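Local atomic coordinates of microtubule-associated serine/threonine-protein kinase 3 (Homo sapiens, PDB entry 3KHF), a protein that phosphorylates proteins on serine or threonine and carries a PDZ domain, the part described here, which probably binds the C-terminal tails of partner proteins. Residues A[17-22]-A[34-40]; A[6-10]-A[46-52]. Where two conformers were deposited one is given. Residues are numbered along the deposited sequence.

Interaction 1: A[17-22]-A[34-40]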
ATOM      1  N   PHE A  17       6.338  -2.910  -6.052  1.00 10.78           N
ATOM      2  CA  PHE A  17       5.130  -2.120  -6.238  1.00 10.30           C
ATOM      3  C   PHE A  17       5.396  -0.666  -6.000  1.00 10.47           C
ATOM      4  O   PHE A  17       6.419  -0.311  -5.415  1.00 11.10           O
ATOM      5  CB  PHE A  17       3.978  -2.636  -5.359  1.00  9.84           C
ATOM      6  CG  PHE A  17       4.139  -2.438  -3.868  1.00  9.51           C
ATOM      7  CD1 PHE A  17       3.526  -1.371  -3.218  1.00  9.66           C
ATOM      8  CD2 PHE A  17       4.813  -3.372  -3.102  1.00  9.98           C
ATOM      9  CE1 PHE A  17       3.609  -1.226  -1.849  1.00  9.71           C
ATOM     10  CE2 PHE A  17       4.898  -3.244  -1.734  1.00 10.68           C
ATOM     11  CZ  PHE A  17       4.285  -2.159  -1.097  1.00 10.90           C
ATOM     12  N   SER A  18       4.489   0.173  -6.468  1.00 10.32           N
ATOM     13  CA  SER A  18       4.570   1.586  -6.135  1.00 10.34           C
ATOM     14  C   SER A  18       3.338   1.995  -5.358  1.00  9.88           C
ATOM     15  O   SER A  18       2.277   1.374  -5.448  1.00 10.36           O
ATOM     16  CB  SER A  18       4.690   2.457  -7.371  1.00 11.63           C
ATOM     17  OG  SER A  18       3.478   2.530  -8.039  1.00 13.20           O
ATOM     18  N   LEU A  19       3.485   3.049  -4.579  1.00  9.54           N
ATOM     19  CA  LEU A  19       2.345   3.562  -3.822  1.00 10.07           C
ATOM     20  C   LEU A  19       2.358   5.069  -3.771  1.00  9.15           C
ATOM     21  O   LEU A  19       3.408   5.709  -3.908  1.00 11.32           O
ATOM     22  CB  LEU A  19       2.249   2.950  -2.437  1.00 11.94           C
ATOM     23  CG  LEU A  19       3.163   3.471  -1.334  1.00 12.90           C
ATOM     24  CD1 LEU A  19       2.733   2.840  -0.000  1.00 15.64           C
ATOM     25  CD2 LEU A  19       4.632   3.155  -1.590  1.00 14.43           C
ATOM     26  N   ARG A  20       1.155   5.612  -3.614  1.00  8.45           N
ATOM     27  CA  ARG A  20       0.970   7.029  -3.404  1.00  8.48           C
ATOM     28  C   ARG A  20       0.368   7.236  -2.032  1.00  8.17           C
ATOM     29  O   ARG A  20      -0.403   6.408  -1.548  1.00  9.60           O
ATOM     30  CB  ARG A  20       0.057   7.708  -4.457  1.00  9.25           C
ATOM     31  CG  ARG A  20       0.561   7.641  -5.876  1.00 10.04           C
ATOM     32  CD  ARG A  20      -0.352   8.345  -6.837  1.00 10.84           C
ATOM     33  NE  ARG A  20       0.103   8.143  -8.213  1.00 14.88           N
ATOM     34  CZ  ARG A  20       0.982   8.914  -8.837  1.00 14.45           C
ATOM     35  NH1 ARG A  20       1.474  10.002  -8.245  1.00 14.91           N
ATOM     36  NH2 ARG A  20       1.375   8.606 -10.068  1.00 18.18           N
ATOM     37  N   ALA A  21       0.698   8.358  -1.431  1.00  8.60           N
ATOM     38  CA  ALA A  21       0.027   8.849  -0.243  1.00  9.20           C
ATOM     39  C   ALA A  21      -1.014   9.842  -0.688  1.00  9.15           C
ATOM     40  O   ALA A  21      -0.687  10.882  -1.253  1.00 12.87           O
ATOM     41  CB  ALA A  21       1.025   9.502   0.696  1.00 11.01           C
ATOM     42  N   ILE A  22      -2.275   9.534  -0.498  1.00  7.99           N
ATOM     43  CA  ILE A  22      -3.362  10.402  -0.915  1.00  7.82           C
ATOM     44  C   ILE A  22      -3.827  11.213   0.290  1.00  8.04           C
ATOM     45  O   ILE A  22      -4.214  10.651   1.300  1.00  8.46           O
ATOM     46  CB  ILE A  22      -4.561   9.588  -1.487  1.00  8.26           C
ATOM     47  CG1 ILE A  22      -4.095   8.611  -2.585  1.00  9.06           C
ATOM     48  CG2 ILE A  22      -5.688  10.503  -1.939  1.00  9.87           C
ATOM     49  CD1 ILE A  22      -3.440   9.309  -3.762  1.00  9.68           C
ATOM     50  N   VAL A  34      -4.009  10.918   5.722  1.00  7.91           N
ATOM     51  CA  VAL A  34      -3.192  10.348   4.662  1.00  8.04           C
ATOM     52  C   VAL A  34      -3.526   8.874   4.464  1.00  7.76           C
ATOM     53  O   VAL A  34      -3.527   8.105   5.411  1.00  8.23           O
ATOM     54  CB  VAL A  34      -1.695  10.540   4.960  1.00  8.63           C
ATOM     55  CG1 VAL A  34      -0.878  10.022   3.811  1.00  9.68           C
ATOM     56  CG2 VAL A  34      -1.381  12.046   5.243  1.00 10.46           C
ATOM     57  N   HIS A  35      -3.793   8.499   3.222  1.00  7.19           N
ATOM     58  CA  HIS A  35      -4.117   7.128   2.832  1.00  7.61           C
ATOM     59  C   HIS A  35      -3.087   6.587   1.860  1.00  7.84           C
ATOM     60  O   HIS A  35      -2.754   7.233   0.888  1.00 10.85           O
ATOM     61  CB  HIS A  35      -5.474   7.110   2.128  1.00  8.13           C
ATOM     62  CG  HIS A  35      -6.648   7.337   3.034  1.00  7.60           C
ATOM     63  ND1 HIS A  35      -6.834   8.480   3.777  1.00  8.13           N
ATOM     64  CD2 HIS A  35      -7.698   6.523   3.326  1.00  8.28           C
ATOM     65  CE1 HIS A  35      -7.971   8.368   4.462  1.00  7.76           C
ATOM     66  NE2 HIS A  35      -8.494   7.189   4.225  1.00  9.01           N
ATOM     67  N   HIS A  36      -2.629   5.370   2.086  1.00  7.22           N
ATOM     68  CA  HIS A  36      -1.554   4.768   1.292  1.00  7.52           C
ATOM     69  C   HIS A  36      -2.154   3.766   0.339  1.00  7.53           C
ATOM     70  O   HIS A  36      -2.713   2.754   0.748  1.00  8.27           O
ATOM     71  CB  HIS A  36      -0.575   4.100   2.264  1.00  8.87           C
ATOM     72  CG  HIS A  36      -0.164   5.060   3.322  1.00 10.59           C
ATOM     73  ND1 HIS A  36       0.769   6.032   3.074  1.00  9.87           N
ATOM     74  CD2 HIS A  36      -0.661   5.321   4.556  1.00 10.90           C
ATOM     75  CE1 HIS A  36       0.847   6.843   4.111  1.00 11.76           C
ATOM     76  NE2 HIS A  36      -0.009   6.433   5.029  1.00 13.01           N
ATOM     77  N   VAL A  37      -2.073   4.074  -0.959  1.00  6.82           N
ATOM     78  CA  VAL A  37      -2.737   3.301  -1.994  1.00  7.27           C
ATOM     79  C   VAL A  37      -1.706   2.778  -2.987  1.00  6.87           C
ATOM     80  O   VAL A  37      -0.905   3.521  -3.538  1.00  7.52           O
ATOM     81  CB  VAL A  37      -3.813   4.144  -2.711  1.00  7.96           C
ATOM     82  CG1 VAL A  37      -4.522   3.316  -3.803  1.00  9.19           C
ATOM     83  CG2 VAL A  37      -4.821   4.714  -1.700  1.00  8.97           C
ATOM     84  N   VAL A  38      -1.753   1.472  -3.245  1.00  7.21           N
ATOM     85  CA  VAL A  38      -0.890   0.839  -4.226  1.00  7.57           C
ATOM     86  C   VAL A  38      -1.297   1.314  -5.608  1.00  7.75           C
ATOM     87  O   VAL A  38      -2.461   1.199  -6.001  1.00  8.88           O
ATOM     88  CB  VAL A  38      -1.006  -0.690  -4.165  1.00  7.72           C
ATOM     89  CG1 VAL A  38      -0.150  -1.388  -5.250  1.00  9.21           C
ATOM     90  CG2 VAL A  38      -0.603  -1.200  -2.773  1.00  8.73           C
ATOM     91  N   TRP A  39      -0.340   1.854  -6.360  1.00  8.74           N
ATOM     92  CA  TRP A  39      -0.650   2.389  -7.680  1.00  9.92           C
ATOM     93  C   TRP A  39      -0.278   1.449  -8.808  1.00 10.98           C
ATOM     94  O   TRP A  39      -0.889   1.499  -9.874  1.00 13.83           O
ATOM     95  CB  TRP A  39      -0.011   3.772  -7.930  1.00 10.60           C
ATOM     96  CG  TRP A  39      -1.015   4.769  -8.455  1.00 10.29           C
ATOM     97  CD1 TRP A  39      -1.254   5.120  -9.754  1.00 10.65           C
ATOM     98  CD2 TRP A  39      -1.993   5.430  -7.677  1.00  9.26           C
ATOM     99  NE1 TRP A  39      -2.304   6.002  -9.813  1.00 10.91           N
ATOM    100  CE2 TRP A  39      -2.785   6.195  -8.549  1.00  9.59           C
ATOM    101  CE3 TRP A  39      -2.292   5.434  -6.324  1.00  9.38           C
ATOM    102  CZ2 TRP A  39      -3.817   7.010  -8.089  1.00  9.12           C
ATOM    103  CZ3 TRP A  39      -3.327   6.208  -5.876  1.00  9.27           C
ATOM    104  CH2 TRP A  39      -4.066   6.994  -6.751  1.00  9.75           C
ATOM    105  N   SER A  40       0.720   0.595  -8.598  1.00 11.10           N
ATOM    106  CA  SER A  40       1.182  -0.296  -9.647  1.00 11.80           C
ATOM    107  C   SER A  40       1.889  -1.448  -8.973  1.00 11.29           C
ATOM    108  O   SER A  40       2.415  -1.298  -7.867  1.00 10.87           O
ATOM    109  CB  SER A  40       2.127   0.421 -10.630  1.00 12.47           C
ATOM    110  OG  SER A  40       3.379   0.679 -10.056  1.00 14.70           O
TER

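Interaction 2: A[6-10]-A[46-52]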
ATOM      1  N   ILE A   6      -1.755 -10.156   3.147  1.00  8.28           N
ATOM      2  CA  ILE A   6      -0.898 -10.597   2.082  1.00  7.98           C
ATOM      3  C   ILE A   6       0.519 -10.696   2.608  1.00  8.37           C
ATOM      4  O   ILE A   6       1.044  -9.740   3.193  1.00 10.44           O
ATOM      5  CB  ILE A   6      -0.919  -9.597   0.904  1.00  8.65           C
ATOM      6  CG1 ILE A   6      -2.326  -9.409   0.344  1.00  9.56           C
ATOM      7  CG2 ILE A   6       0.008 -10.053  -0.183  1.00 10.52           C
ATOM      8  CD1 ILE A   6      -2.452  -8.350  -0.683  1.00 11.74           C
ATOM      9  N   VAL A   7       1.146 -11.857   2.460  1.00  8.59           N
ATOM     10  CA  VAL A   7       2.497 -12.056   2.952  1.00  9.37           C
ATOM     11  C   VAL A   7       3.391 -12.203   1.733  1.00 10.36           C
ATOM     12  O   VAL A   7       3.283 -13.166   0.970  1.00 11.46           O
ATOM     13  CB  VAL A   7       2.600 -13.249   3.937  1.00 10.33           C
ATOM     14  CG1 VAL A   7       4.028 -13.386   4.379  1.00 13.09           C
ATOM     15  CG2 VAL A   7       1.701 -13.025   5.137  1.00 11.14           C
ATOM     16  N   ILE A   8       4.250 -11.212   1.545  1.00 11.36           N
ATOM     17  CA  ILE A   8       5.184 -11.139   0.419  1.00 12.24           C
ATOM     18  C   ILE A   8       6.552 -11.658   0.857  1.00 13.91           C
ATOM     19  O   ILE A   8       6.981 -11.378   1.976  1.00 14.97           O
ATOM     20  CB  ILE A   8       5.312  -9.674  -0.057  1.00 12.28           C
ATOM     21  CG1 ILE A   8       3.975  -9.158  -0.568  1.00 13.02           C
ATOM     22  CG2 ILE A   8       6.386  -9.510  -1.162  1.00 14.16           C
ATOM     23  CD1 ILE A   8       3.967  -7.666  -0.788  1.00 13.89           C
ATOM     24  N   HIS A   9       7.213 -12.409  -0.026  1.00 14.72           N
ATOM     25  CA  HIS A   9       8.578 -12.951   0.176  0.70 16.36           C
ATOM     26  C   HIS A   9       9.449 -12.356  -0.926  1.00 16.45           C
ATOM     27  O   HIS A   9       9.332 -12.796  -2.037  1.00 16.41           O
ATOM     28  CB  HIS A   9       8.501 -14.500   0.048  0.70 16.87           C
ATOM     29  CG  HIS A   9       9.822 -15.235   0.005  0.70 17.53           C
ATOM     30  ND1 HIS A   9      11.000 -14.726   0.508  0.70 20.52           N
ATOM     31  CD2 HIS A   9      10.117 -16.485  -0.437  0.70 19.08           C
ATOM     32  CE1 HIS A   9      11.963 -15.622   0.360  0.70 20.17           C
ATOM     33  NE2 HIS A   9      11.455 -16.694  -0.218  0.70 21.08           N
ATOM     34  N   SER A  10      10.322 -11.408  -0.624  1.00 18.03           N
ATOM     35  CA  SER A  10      11.193 -10.835  -1.660  1.00 19.95           C
ATOM     36  C   SER A  10      12.531 -11.550  -1.701  1.00 21.48           C
ATOM     37  O   SER A  10      13.055 -11.929  -0.659  1.00 23.35           O
ATOM     38  CB  SER A  10      11.417  -9.351  -1.400  1.00 20.30           C
ATOM     39  OG  SER A  10      12.346  -9.164  -0.339  1.00 24.07           O
ATOM     40  N   PRO A  46       7.817 -10.091  -6.390  1.00 12.90           N
ATOM     41  CA  PRO A  46       7.252 -10.673  -5.188  1.00 12.77           C
ATOM     42  C   PRO A  46       5.847 -10.143  -4.849  1.00 11.58           C
ATOM     43  O   PRO A  46       4.981 -10.915  -4.437  1.00 10.77           O
ATOM     44  CB  PRO A  46       8.279 -10.277  -4.127  1.00 12.85           C
ATOM     45  CG  PRO A  46       9.590 -10.183  -4.892  1.00 14.85           C
ATOM     46  CD  PRO A  46       9.201  -9.613  -6.195  1.00 13.78           C
ATOM     47  N   ALA A  47       5.608  -8.854  -5.076  1.00 10.74           N
ATOM     48  CA  ALA A  47       4.300  -8.276  -4.770  1.00 10.28           C
ATOM     49  C   ALA A  47       3.219  -8.844  -5.689  1.00  9.55           C
ATOM     50  O   ALA A  47       2.132  -9.193  -5.242  1.00  9.76           O
ATOM     51  CB  ALA A  47       4.359  -6.759  -4.875  1.00 11.03           C
ATOM     52  N   GLN A  48       3.517  -8.927  -6.983  1.00 10.77           N
ATOM     53  CA  GLN A  48       2.568  -9.503  -7.944  0.50 11.96           C
ATOM     54  C   GLN A  48       2.239 -10.940  -7.578  1.00 11.70           C
ATOM     55  O   GLN A  48       1.075 -11.335  -7.536  1.00 12.37           O
ATOM     56  CB  GLN A  48       3.144  -9.479  -9.362  0.50 13.12           C
ATOM     57  CG  GLN A  48       2.217 -10.100 -10.418  0.50 15.84           C
ATOM     58  CD  GLN A  48       2.893 -11.206 -11.212  0.50 20.14           C
ATOM     59  OE1 GLN A  48       3.111 -11.075 -12.415  0.50 22.90           O
ATOM     60  NE2 GLN A  48       3.232 -12.295 -10.539  0.50 22.17           N
ATOM     61  N   GLU A  49       3.287 -11.719  -7.349  1.00 12.28           N
ATOM     62  CA  GLU A  49       3.123 -13.132  -7.037  1.00 13.77           C
ATOM     63  C   GLU A  49       2.241 -13.360  -5.816  1.00 11.43           C
ATOM     64  O   GLU A  49       1.456 -14.310  -5.771  1.00 12.01           O
ATOM     65  CB  GLU A  49       4.479 -13.785  -6.804  1.00 15.34           C
ATOM     66  CG  GLU A  49       5.345 -13.874  -8.050  1.00 20.51           C
ATOM     67  CD  GLU A  49       6.662 -14.576  -7.805  1.00 25.46           C
ATOM     68  OE1 GLU A  49       6.963 -14.899  -6.627  1.00 29.98           O
ATOM     69  OE2 GLU A  49       7.394 -14.808  -8.789  1.00 29.68           O
ATOM     70  N   ALA A  50       2.346 -12.476  -4.833  1.00 10.34           N
ATOM     71  CA  ALA A  50       1.612 -12.607  -3.601  1.00  9.55           C
ATOM     72  C   ALA A  50       0.163 -12.136  -3.706  1.00  8.66           C
ATOM     73  O   ALA A  50      -0.629 -12.377  -2.801  1.00  9.70           O
ATOM     74  CB  ALA A  50       2.312 -11.891  -2.486  1.00 10.34           C
ATOM     75  N   GLY A  51      -0.193 -11.443  -4.782  1.00  9.21           N
ATOM     76  CA  GLY A  51      -1.575 -10.996  -4.987  1.00  9.11           C
ATOM     77  C   GLY A  51      -1.870  -9.566  -4.598  1.00  8.92           C
ATOM     78  O   GLY A  51      -3.030  -9.186  -4.575  1.00  9.56           O
ATOM     79  N   LEU A  52      -0.843  -8.757  -4.335  1.00  8.09           N
ATOM     80  CA  LEU A  52      -1.066  -7.322  -4.151  1.00  8.14           C
ATOM     81  C   LEU A  52      -1.534  -6.748  -5.479  1.00  8.80           C
ATOM     82  O   LEU A  52      -1.010  -7.133  -6.521  1.00  9.78           O
ATOM     83  CB  LEU A  52       0.229  -6.635  -3.698  1.00  8.67           C
ATOM     84  CG  LEU A  52       0.111  -5.201  -3.205  1.00  7.87           C
ATOM     85  CD1 LEU A  52      -0.698  -5.148  -1.877  1.00  9.71           C
ATOM     86  CD2 LEU A  52       1.483  -4.604  -3.057  1.00  9.50           C
TER
HETATM   87  O   HOH W   1       5.936 -12.857  -2.712  1.00 13.60           O

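Interaction 1: A[17-22]-A[34-40]
An antiparallel pair with a break in register can keep its backbone hydrogen bonding going, as strands 17-22 and 34-40 illustrate. In the regular part, R20 N donates to V37 O and V37 N to R20 O, both at 2.9 Å, while I22 N reaches H35 O at 2.7 Å and H35 N returns to I22 O at 2.9 Å. The extra residue W39 then makes a beta bulge: S18 O accepts from W39 N (2.8 Å), whereas S18 N donates to S40 O (2.9 Å). The two hydroxyls, S18 OG and S40 OG, also share a hydrogen bond of 2.7 Å. This hairpin belongs to the PDZ fold, in which the edge of strand 17-25 facing helix 71-80 generally receives the peptide; accordingly, L19 and A21 send their side chains onto V74 and H71. Backbone groups of V34, H36 and V38 bond away from the hairpin, to G68, to I58, and to G55 and D56, and H35 ND1 pairs with T33 O. R20 lies over the W39 indole, its CZ 4.5 Å from the five-membered ring centroid (cation-pi) and its CD 3.5 Å from the six-membered one (CH-pi).

Interaction 2: A[6-10]-A[46-52]
Where a short helix meets the side of a strand, small residues permit close approach, and helix 46-50 comes within 7.3 Å of strand 6-9, axis to axis, without a direct hydrogen bond between the segments. P46 opens the contact: its CB lies 3.6 Å from I8 CG2 and its CG 3.7 Å from S10 CA, while water 1 accepts from H9 N (3.0 Å) and donates to P46 O (2.8 Å), bridging the two backbones. A47 meets the tip of I8, with A47 CA 4.0 Å from I8 CD1. One turn on, the methyl of A50 rests against two isoleucines, its CB 3.7 Å from both I6 CG2 and I8 CG1. G51, at positive phi, ends the helix in a Schellman motif, with L52 N bonded to A47 O (3.1 Å) and G51 N to Q48 O (3.0 Å). The chain then turns L52 inward, its CD1 3.8 Å from I6 CD1. Strand 84-90 pairs with strand 6-9 and packs against I6, I8 and L52, while A47 faces strands 17-25 and 32-41 through F17 and V41.

The centres of the two interactions lie 16 Å apart, yet their side chains share one patch of the domain core. L52, at the end of the segment 46-52, reaches both strands of interaction 1: its CD2 is 3.5 Å from F17 CG and 4.0 Å from V38 CG2. A47 adds to this, with its CB 3.8 Å from F17 CD2. F17 also touches L78 of helix 71-80, so the short helix, through A47, and the long one, through L78, meet the same side chain. As in other PDZ domains, the loop leading into strand 17-25 would be expected to hold a peptide carboxylate; Y15, in that loop, makes a backbone hydrogen bond with A47, which ties interaction 2 to the probable binding groove.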